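Local coordinates for glutaredoxin (Chlorella sorokiniana, PDB 4I2U), which binds glutathione and probably reduces disulfides and glutathione-mixed disulfides through a thioredoxin-type CxxC motif, helping to maintain cellular redox balance, at residues Cys28-Arg33 with Asp86-Ala91; Lys37-Ser42 with Val98-Ala103; Ala57-Leu62 with Gly67-Pro72. All blocks are in the same frame, centred on the assembly; numbering follows the deposited sequence.

Interaction 1: Cys28-Arg33 with Asp86-Ala91; sequences CVKGKR and DTDALA
Gly31 and Thr87 bring two helices of the thioredoxin fold together, helix 26-36 and helix 84-93. Helix 26-36 begins at the CxxC motif, whose second cysteine is Cys28. The CA atoms of Gly31 and Thr87 are 5.6 Å apart. Gly31 has no side chain here, and a CB would lie 4.2 Å from Thr87 CB. Thr87 turns its methyl toward the other helix, and CG2 lies 4.0 Å from Gly31 O. Its chi1 of -62° puts OG1 beside the backbone N and leaves CG2 to face Gly31. OG1 is hydrogen-bonded to Gly83 O, just before helix 84-93 begins. This side of the contact is buried, and Thr87 also rests on Ile81 of strand 79-82.

The other side is looser and partly exposed. Here the Lys30 and Asp88 side chains cross at about a right angle. They meet through aliphatic carbons, Lys30 CG lying 3.8 Å from Asp88 CB. Their charged ends do not pair: Lys30 NZ and Asp88 OD2 are 5.6 Å apart. The Lys30 chain bends at chi3 (-60°), and its ammonium makes a salt bridge with Asp85, a residue of the glutathione pocket. A water joins the two helices on this side. It donates one hydrogen to Lys30 O at 2.8 Å and another to Asp88 OD1 at 2.7 Å.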
loop_
_atom_site.group_PDB
_atom_site.type_symbol
_atom_site.label_atom_id
_atom_site.label_comp_id
_atom_site.label_asym_id
_atom_site.label_seq_id
_atom_site.Cartn_x
_atom_site.Cartn_y
_atom_site.Cartn_z
ATOM N N CYS A 28 -1.124 -9.782 1.337
ATOM C CA CYS A 28 -0.458 -8.923 0.369
ATOM C C CYS A 28 -0.970 -9.198 -1.035
ATOM O O CYS A 28 -1.272 -8.265 -1.786
ATOM C CB CYS A 28 1.061 -9.107 0.455
ATOM S SG CYS A 28 1.714 -8.542 2.027
ATOM N N VAL A 29 -1.104 -10.473 -1.389
ATOM C CA VAL A 29 -1.680 -10.833 -2.689
ATOM C C VAL A 29 -3.093 -10.267 -2.811
ATOM O O VAL A 29 -3.471 -9.711 -3.846
ATOM C CB VAL A 29 -1.699 -12.372 -2.866
ATOM C CG1 VAL A 29 -2.477 -12.760 -4.102
ATOM C CG2 VAL A 29 -0.276 -12.905 -2.935
ATOM N N LYS A 30 -3.889 -10.414 -1.762
ATOM C CA LYS A 30 -5.264 -9.907 -1.780
ATOM C C LYS A 30 -5.297 -8.382 -1.976
ATOM O O LYS A 30 -6.113 -7.861 -2.736
ATOM C CB LYS A 30 -5.942 -10.288 -0.462
ATOM C CG LYS A 30 -7.363 -9.804 -0.285
ATOM C CD LYS A 30 -7.864 -10.109 1.142
ATOM C CE LYS A 30 -7.856 -11.594 1.464
ATOM N NZ LYS A 30 -8.748 -11.858 2.645
ATOM N N GLY A 31 -4.425 -7.657 -1.286
ATOM C CA GLY A 31 -4.351 -6.213 -1.431
ATOM C C GLY A 31 -3.934 -5.805 -2.834
ATOM O O GLY A 31 -4.501 -4.882 -3.430
ATOM N N LYS A 32 -2.930 -6.482 -3.381
ATOM C CA LYS A 32 -2.509 -6.235 -4.744
ATOM C C LYS A 32 -3.625 -6.470 -5.741
ATOM O O LYS A 32 -3.865 -5.626 -6.613
ATOM C CB LYS A 32 -1.303 -7.093 -5.105
ATOM C CG LYS A 32 -0.031 -6.712 -4.366
ATOM C CD LYS A 32 1.017 -7.799 -4.493
ATOM C CE LYS A 32 2.356 -7.370 -3.930
ATOM N NZ LYS A 32 3.294 -8.506 -3.891
ATOM N N ARG A 33 -4.324 -7.595 -5.628
ATOM C CA ARG A 33 -5.397 -7.899 -6.569
ATOM C C ARG A 33 -6.521 -6.890 -6.479
ATOM O O ARG A 33 -7.119 -6.523 -7.493
ATOM C CB ARG A 33 -5.901 -9.328 -6.365
ATOM C CG ARG A 33 -4.907 -10.378 -6.862
ATOM C CD ARG A 33 -5.310 -11.808 -6.476
ATOM N NE ARG A 33 -4.432 -12.798 -7.101
ATOM C CZ ARG A 33 -4.322 -14.071 -6.718
ATOM N NH1 ARG A 33 -5.035 -14.533 -5.696
ATOM N NH2 ARG A 33 -3.488 -14.886 -7.366
ATOM N N ASP A 86 -8.616 -4.941 4.756
ATOM C CA ASP A 86 -9.155 -3.581 4.658
ATOM C C ASP A 86 -9.168 -3.105 3.217
ATOM O O ASP A 86 -10.153 -2.503 2.753
ATOM C CB ASP A 86 -8.331 -2.576 5.475
ATOM C CG ASP A 86 -8.376 -2.820 6.956
ATOM O OD1 ASP A 86 -9.431 -3.238 7.477
ATOM O OD2 ASP A 86 -7.337 -2.562 7.603
ATOM N N THR A 87 -8.082 -3.341 2.497
ATOM C CA THR A 87 -7.970 -2.845 1.136
ATOM C C THR A 87 -8.982 -3.549 0.243
ATOM O O THR A 87 -9.620 -2.913 -0.613
ATOM C CB THR A 87 -6.538 -3.024 0.608
ATOM O OG1 THR A 87 -5.630 -2.257 1.404
ATOM C CG2 THR A 87 -6.413 -2.554 -0.829
ATOM N N ASP A 88 -9.133 -4.846 0.410
ATOM C CA ASP A 88 -10.136 -5.592 -0.329
ATOM C C ASP A 88 -11.548 -5.079 -0.038
ATOM O O ASP A 88 -12.361 -4.916 -0.950
ATOM C CB ASP A 88 -10.026 -7.067 0.028
ATOM C CG ASP A 88 -10.951 -7.917 -0.777
ATOM O OD1 ASP A 88 -10.662 -8.127 -1.976
ATOM O OD2 ASP A 88 -11.980 -8.347 -0.210
ATOM N N ALA A 89 -11.849 -4.822 1.225
ATOM C CA ALA A 89 -13.160 -4.291 1.602
ATOM C C ALA A 89 -13.402 -2.922 0.984
ATOM O O ALA A 89 -14.495 -2.635 0.487
ATOM C CB ALA A 89 -13.273 -4.219 3.104
ATOM N N LEU A 90 -12.390 -2.068 0.995
ATOM C CA LEU A 90 -12.524 -0.733 0.406
ATOM C C LEU A 90 -12.677 -0.787 -1.107
ATOM O O LEU A 90 -13.370 0.025 -1.696
ATOM C CB LEU A 90 -11.319 0.118 0.801
ATOM C CG LEU A 90 -11.258 0.447 2.284
ATOM C CD1 LEU A 90 -9.857 0.953 2.586
ATOM C CD2 LEU A 90 -12.290 1.467 2.703
ATOM N N ALA A 91 -12.042 -1.755 -1.744
ATOM C CA ALA A 91 -12.231 -1.947 -3.168
ATOM C C ALA A 91 -13.681 -2.282 -3.456
ATOM O O ALA A 91 -14.298 -1.752 -4.385
ATOM C CB ALA A 91 -11.314 -3.047 -3.681
HETATM O O HOH W 1 -8.602 -8.832 -3.619
#

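Interaction 2: Lys37-Ser42 with Val98-Ala103; sequences KFLPKS and VMLRNA
Leu100 meets both Phe38 and Leu39, one with each of its methyl groups. The contact is wholly apolar and joins the loop after helix 26-36 to the C-terminal helix 95-102. The backbones stay well apart, with 8.5 Å between the CA atoms of Phe38 and Leu100. Side chains therefore span the distance, and all three of them start out toward the opposite segment.

The first kind of contact is methyl against aromatic residue. Phe38 and Leu100 cross at about a right angle. Leu100 CD1 comes closest to Phe38 CB, at 3.8 Å. The same methyl lies 4.1 Å from Phe38 CD2, so it sits at the root of the ring and approaches it obliquely. Lys37 CB lies 3.9 Å above one ring face of Phe38, over its centre. The Phe38 side chain also touches Leu96 and Glu97 of helix 95-102.

The second kind is methyl against methyl. Leu39 and Leu100 reach toward each other tip to tip, with Leu39 CD1 4.0 Å from Leu100 CD2. Leu100 has CG anti to its carbonyl carbon (chi1 -66°) and CD1 and CD2 spread at the far end, which lets the forked tip serve two partners. Both leucines are buried. Both also touch Val17 of strand 17-21, and Leu100 reaches Ile76 of strand 73-76 as well.

Leu100 itself sits on a regular helical turn, where Asn102 N is hydrogen-bonded to Val98 O. Taken together, this is a small hydrophobic cluster in which the last helix and a helix-to-strand loop cover the central sheet of the thioredoxin fold.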
loop_
_atom_site.group_PDB
_atom_site.type_symbol
_atom_site.label_atom_id
_atom_site.label_comp_id
_atom_site.label_asym_id
_atom_site.label_seq_id
_atom_site.Cartn_x
_atom_site.Cartn_y
_atom_site.Cartn_z
ATOM N N LYS A 37 -7.651 -4.082 -9.770
ATOM C CA LYS A 37 -8.941 -3.896 -10.428
ATOM C C LYS A 37 -9.014 -2.513 -11.059
ATOM O O LYS A 37 -9.761 -2.303 -12.011
ATOM C CB LYS A 37 -10.082 -4.031 -9.428
ATOM C CG LYS A 37 -10.230 -5.392 -8.794
ATOM C CD LYS A 37 -11.264 -5.338 -7.676
ATOM C CE LYS A 37 -11.487 -6.697 -7.035
ATOM N NZ LYS A 37 -12.349 -7.582 -7.867
ATOM N N PHE A 38 -8.267 -1.559 -10.519
ATOM C CA PHE A 38 -8.401 -0.157 -10.912
ATOM C C PHE A 38 -7.178 0.426 -11.569
ATOM O O PHE A 38 -7.303 1.389 -12.339
ATOM C CB PHE A 38 -8.762 0.678 -9.684
ATOM C CG PHE A 38 -9.935 0.139 -8.936
ATOM C CD1 PHE A 38 -11.185 0.161 -9.517
ATOM C CD2 PHE A 38 -9.788 -0.442 -7.695
ATOM C CE1 PHE A 38 -12.279 -0.350 -8.862
ATOM C CE2 PHE A 38 -10.889 -0.954 -7.026
ATOM C CZ PHE A 38 -12.133 -0.911 -7.612
ATOM N N LEU A 39 -6.012 -0.151 -11.278
ATOM C CA LEU A 39 -4.712 0.365 -11.684
ATOM C C LEU A 39 -3.852 -0.750 -12.206
ATOM O O LEU A 39 -3.918 -1.881 -11.708
ATOM C CB LEU A 39 -3.953 0.850 -10.447
ATOM C CG LEU A 39 -4.683 1.736 -9.444
ATOM C CD1 LEU A 39 -3.984 1.704 -8.110
ATOM C CD2 LEU A 39 -4.769 3.160 -9.959
ATOM N N PRO A 40 -2.967 -0.446 -13.149
ATOM C CA PRO A 40 -2.032 -1.492 -13.542
ATOM C C PRO A 40 -0.931 -1.650 -12.512
ATOM O O PRO A 40 -0.664 -0.747 -11.717
ATOM C CB PRO A 40 -1.468 -0.991 -14.871
ATOM C CG PRO A 40 -1.720 0.463 -14.900
ATOM C CD PRO A 40 -2.861 0.758 -13.979
ATOM N N LYS A 41 -0.280 -2.804 -12.559
ATOM C CA LYS A 41 0.819 -3.112 -11.642
ATOM C C LYS A 41 1.924 -2.064 -11.692
ATOM O O LYS A 41 2.560 -1.787 -10.677
ATOM C CB LYS A 41 1.421 -4.486 -11.953
ATOM C CG LYS A 41 0.488 -5.637 -11.686
ATOM C CD LYS A 41 1.184 -6.983 -11.887
ATOM C CE LYS A 41 0.168 -8.107 -12.056
ATOM N NZ LYS A 41 0.808 -9.424 -12.332
ATOM N N SER A 42 2.150 -1.462 -12.851
ATOM C CA SER A 42 3.250 -0.510 -12.987
ATOM C C SER A 42 2.921 0.821 -12.312
ATOM O O SER A 42 3.789 1.690 -12.194
ATOM C CB SER A 42 3.563 -0.294 -14.453
ATOM O OG SER A 42 2.423 0.244 -15.078
ATOM N N VAL A 98 -13.008 6.108 -4.635
ATOM C CA VAL A 98 -13.078 7.525 -4.305
ATOM C C VAL A 98 -11.685 8.049 -3.971
ATOM O O VAL A 98 -11.277 9.105 -4.455
ATOM C CB VAL A 98 -14.052 7.794 -3.124
ATOM C CG1 VAL A 98 -13.946 9.252 -2.638
ATOM C CG2 VAL A 98 -15.481 7.459 -3.527
ATOM N N MET A 99 -10.946 7.324 -3.143
ATOM C CA MET A 99 -9.595 7.758 -2.798
ATOM C C MET A 99 -8.667 7.821 -3.989
ATOM O O MET A 99 -7.858 8.750 -4.116
ATOM C CB MET A 99 -8.997 6.846 -1.734
ATOM C CG MET A 99 -9.676 7.027 -0.390
ATOM S SD MET A 99 -8.899 6.181 0.977
ATOM C CE MET A 99 -9.314 4.557 0.546
ATOM N N LEU A 100 -8.760 6.837 -4.869
ATOM C CA LEU A 100 -7.905 6.820 -6.057
ATOM C C LEU A 100 -8.249 7.955 -7.011
ATOM O O LEU A 100 -7.350 8.578 -7.580
ATOM C CB LEU A 100 -8.016 5.474 -6.760
ATOM C CG LEU A 100 -7.484 4.248 -6.015
ATOM C CD1 LEU A 100 -7.824 3.008 -6.787
ATOM C CD2 LEU A 100 -5.980 4.315 -5.803
ATOM N N ARG A 101 -9.528 8.245 -7.180
ATOM C CA ARG A 101 -9.907 9.382 -8.006
ATOM C C ARG A 101 -9.416 10.687 -7.375
ATOM O O ARG A 101 -8.885 11.563 -8.062
ATOM C CB ARG A 101 -11.418 9.426 -8.222
ATOM C CG ARG A 101 -11.914 8.342 -9.158
ATOM C CD ARG A 101 -13.349 8.551 -9.653
ATOM N NE ARG A 101 -14.306 8.397 -8.565
ATOM C CZ ARG A 101 -14.942 7.266 -8.244
ATOM N NH1 ARG A 101 -14.795 6.143 -8.940
ATOM N NH2 ARG A 101 -15.752 7.280 -7.215
ATOM N N ASN A 102 -9.554 10.823 -6.058
ATOM C CA ASN A 102 -9.095 12.043 -5.404
ATOM C C ASN A 102 -7.583 12.213 -5.541
ATOM O O ASN A 102 -7.075 13.343 -5.604
ATOM C CB ASN A 102 -9.471 12.042 -3.924
ATOM C CG ASN A 102 -10.949 12.243 -3.695
ATOM O OD1 ASN A 102 -11.680 12.656 -4.596
ATOM N ND2 ASN A 102 -11.400 11.941 -2.485
ATOM N N ALA A 103 -6.865 11.097 -5.593
ATOM C CA ALA A 103 -5.415 11.108 -5.719
ATOM C C ALA A 103 -4.960 11.358 -7.149
ATOM O O ALA A 103 -3.770 11.536 -7.399
ATOM C CB ALA A 103 -4.840 9.791 -5.203
#

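Interaction 3: Ala57-Leu62 with Gly67-Pro72; sequences AIQDYL and GGRSVP. With GSH (glutathione), chain B.
Gln59 holds CG anti to its carbonyl carbon (chi1 -69°) and stays extended beyond it, which carries its amide to the backbone of Arg69. Arg69 instead bends at chi3 (118°), laying its guanidinium against the helix. The two side chains cross at about a right angle. Gln59 CB lies over the centre of one guanidinium face of Arg69, 3.7 Å above its plane.

The amide nitrogen of Gln59 serves two acceptors. Gln59 NE2 donates to Arg69 O at 2.9 Å, from above the carbonyl plane. Gln59 NE2 also donates to GSH O32, of the glycine carboxylate, at 2.8 Å. Gln59 OE1 accepts from Lys22, which also binds glutathione, and from a water that in turn accepts from Arg69 NH2. Arg69 forms a salt bridge with Asp60, side-on, with NE and NH2 both donating to OD1. Arg69 NE is 2.9 Å from Asp60 OD1 and meets it nearly along the C-O axis, whereas NH2 comes from above the carboxylate plane. A leucine in place of Arg69 would probably leave Asp60 OD1 without its paired charge and the bridging water without one of its partners.

Beyond Arg69, Val71 binds glutathione in the manner of a strand. Val71 N donates to GSH O2 at 2.9 Å, and GSH N2 donates to Val71 O at 3.0 Å. The cis peptide bond before Pro72 marks the cis-proline loop of the thioredoxin fold. This loop runs from helix 55-66 into strand 73-76, with Val71 and Pro72 against Cys28 of helix 26-36.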
loop_
_atom_site.group_PDB
_atom_site.type_symbol
_atom_site.label_atom_id
_atom_site.label_comp_id
_atom_site.label_asym_id
_atom_site.label_seq_id
_atom_site.Cartn_x
_atom_site.Cartn_y
_atom_site.Cartn_z
ATOM N N ALA A 57 13.438 -3.494 9.815
ATOM C CA ALA A 57 13.513 -2.096 10.240
ATOM C C ALA A 57 12.376 -1.288 9.630
ATOM O O ALA A 57 11.838 -0.359 10.247
ATOM C CB ALA A 57 14.851 -1.483 9.865
ATOM N N ILE A 58 12.035 -1.586 8.388
ATOM C CA ILE A 58 10.918 -0.913 7.749
ATOM C C ILE A 58 9.611 -1.274 8.443
ATOM O O ILE A 58 8.774 -0.407 8.701
ATOM C CB ILE A 58 10.876 -1.226 6.239
ATOM C CG1 ILE A 58 12.070 -0.548 5.557
ATOM C CG2 ILE A 58 9.568 -0.758 5.616
ATOM C CD1 ILE A 58 12.324 -1.019 4.172
ATOM N N GLN A 59 9.432 -2.542 8.788
ATOM C CA GLN A 59 8.247 -2.928 9.540
ATOM C C GLN A 59 8.184 -2.229 10.886
ATOM O O GLN A 59 7.100 -1.851 11.320
ATOM C CB GLN A 59 8.189 -4.430 9.758
ATOM C CG GLN A 59 7.929 -5.213 8.479
ATOM C CD GLN A 59 7.741 -6.695 8.748
ATOM O OE1 GLN A 59 8.674 -7.491 8.639
ATOM N NE2 GLN A 59 6.532 -7.076 9.138
ATOM N N ASP A 60 9.328 -2.074 11.546
ATOM C CA ASP A 60 9.385 -1.347 12.812
ATOM C C ASP A 60 8.894 0.084 12.641
ATOM O O ASP A 60 8.125 0.580 13.466
ATOM C CB ASP A 60 10.822 -1.317 13.340
ATOM C CG ASP A 60 11.284 -2.628 13.905
ATOM O OD1 ASP A 60 10.438 -3.504 14.183
ATOM O OD2 ASP A 60 12.518 -2.744 14.101
ATOM N N TYR A 61 9.324 0.768 11.591
ATOM C CA TYR A 61 8.835 2.113 11.378
ATOM C C TYR A 61 7.358 2.089 11.033
ATOM O O TYR A 61 6.605 2.972 11.448
ATOM C CB TYR A 61 9.625 2.850 10.305
ATOM C CG TYR A 61 9.073 4.237 10.091
ATOM C CD1 TYR A 61 9.032 5.167 11.125
ATOM C CD2 TYR A 61 8.546 4.598 8.863
ATOM C CE1 TYR A 61 8.488 6.442 10.918
ATOM C CE2 TYR A 61 8.002 5.858 8.648
ATOM C CZ TYR A 61 7.979 6.778 9.679
ATOM O OH TYR A 61 7.471 8.055 9.484
ATOM N N LEU A 62 6.911 1.122 10.234
ATOM C CA LEU A 62 5.487 1.019 9.947
ATOM C C LEU A 62 4.645 0.850 11.215
ATOM O O LEU A 62 3.517 1.357 11.291
ATOM C CB LEU A 62 5.213 -0.097 8.926
ATOM C CG LEU A 62 5.710 0.231 7.507
ATOM C CD1 LEU A 62 5.789 -1.015 6.640
ATOM C CD2 LEU A 62 4.800 1.282 6.855
ATOM N N GLY A 67 0.579 1.879 13.518
ATOM C CA GLY A 67 -0.007 1.141 14.627
ATOM C C GLY A 67 0.160 -0.353 14.571
ATOM O O GLY A 67 -0.220 -1.040 15.509
ATOM N N GLY A 68 0.739 -0.872 13.499
ATOM C CA GLY A 68 0.961 -2.306 13.379
ATOM C C GLY A 68 2.135 -2.607 12.463
ATOM O O GLY A 68 2.496 -1.781 11.640
ATOM N N ARG A 69 2.726 -3.789 12.644
ATOM C CA ARG A 69 3.880 -4.239 11.873
ATOM C C ARG A 69 3.521 -5.164 10.736
ATOM O O ARG A 69 4.340 -5.397 9.858
ATOM C CB ARG A 69 4.822 -5.057 12.764
ATOM C CG ARG A 69 5.941 -4.316 13.434
ATOM C CD ARG A 69 6.882 -5.275 14.144
ATOM N NE ARG A 69 8.246 -5.242 13.615
ATOM C CZ ARG A 69 8.827 -6.230 12.933
ATOM N NH1 ARG A 69 8.163 -7.343 12.644
ATOM N NH2 ARG A 69 10.080 -6.100 12.528
ATOM N N SER A 70 2.322 -5.736 10.759
ATOM C CA SER A 70 1.987 -6.793 9.812
ATOM C C SER A 70 1.967 -6.268 8.388
ATOM O O SER A 70 1.757 -5.088 8.139
ATOM C CB SER A 70 0.634 -7.406 10.142
ATOM O OG SER A 70 -0.425 -6.485 10.005
ATOM N N VAL A 71 2.171 -7.166 7.437
ATOM C CA VAL A 71 2.016 -6.860 6.018
ATOM C C VAL A 71 0.701 -7.424 5.512
ATOM O O VAL A 71 0.254 -8.474 5.950
ATOM C CB VAL A 71 3.192 -7.375 5.161
ATOM C CG1 VAL A 71 4.439 -6.599 5.517
ATOM C CG2 VAL A 71 3.414 -8.881 5.344
ATOM N N PRO A 72 0.059 -6.730 4.574
ATOM C CA PRO A 72 0.546 -5.496 3.955
ATOM C C PRO A 72 0.190 -4.238 4.745
ATOM O O PRO A 72 -0.659 -4.256 5.631
ATOM C CB PRO A 72 -0.194 -5.470 2.610
ATOM C CG PRO A 72 -1.518 -6.137 2.963
ATOM C CD PRO A 72 -1.163 -7.237 3.926
HETATM N N1 GSH B . -5.661 -9.297 8.685
HETATM C CA1 GSH B . -4.337 -8.798 8.280
HETATM C C1 GSH B . -4.524 -8.098 6.959
HETATM O O11 GSH B . -5.673 -8.069 6.476
HETATM O O12 GSH B . -3.552 -7.538 6.392
HETATM C CB1 GSH B . -3.371 -9.980 8.241
HETATM C CG1 GSH B . -1.934 -9.577 7.931
HETATM C CD1 GSH B . -0.939 -10.580 8.487
HETATM O OE1 GSH B . -1.061 -11.062 9.616
HETATM N N2 GSH B . 0.094 -10.880 7.721
HETATM C CA2 GSH B . 1.184 -11.742 8.188
HETATM C C2 GSH B . 2.293 -10.959 8.852
HETATM O O2 GSH B . 2.390 -9.751 8.705
HETATM C CB2 GSH B . 1.740 -12.567 7.027
HETATM S SG2 GSH B . 0.554 -13.810 6.441
HETATM N N3 GSH B . 3.121 -11.638 9.633
HETATM C CA3 GSH B . 4.119 -10.959 10.425
HETATM C C3 GSH B . 5.290 -10.421 9.639
HETATM O O31 GSH B . 5.485 -10.758 8.454
HETATM O O32 GSH B . 6.031 -9.627 10.264
HETATM O O HOH W 2 10.348 -8.336 10.742
#

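Overall arrangement
The three contacts lie around one thioredoxin fold and differ in chemistry. Interaction 2 is a buried, apolar contact. Interaction 1 is buried along one side and water-bridged on the other. Interaction 3 is partly buried and the most polar, with a salt bridge and glutathione. Interactions 1 and 2 are neighbours, and Ala91 CB packs 4.0 Å from Phe38 CE2; their helices 84-93 and 95-102 follow each other in the chain. Interactions 1 and 3 meet at the CxxC motif, where Cys28 SG lies 3.5 Å from Pro72 N. Interactions 2 and 3 lie on opposite sides of the chain's centre, their nearest atoms about 13 Å apart.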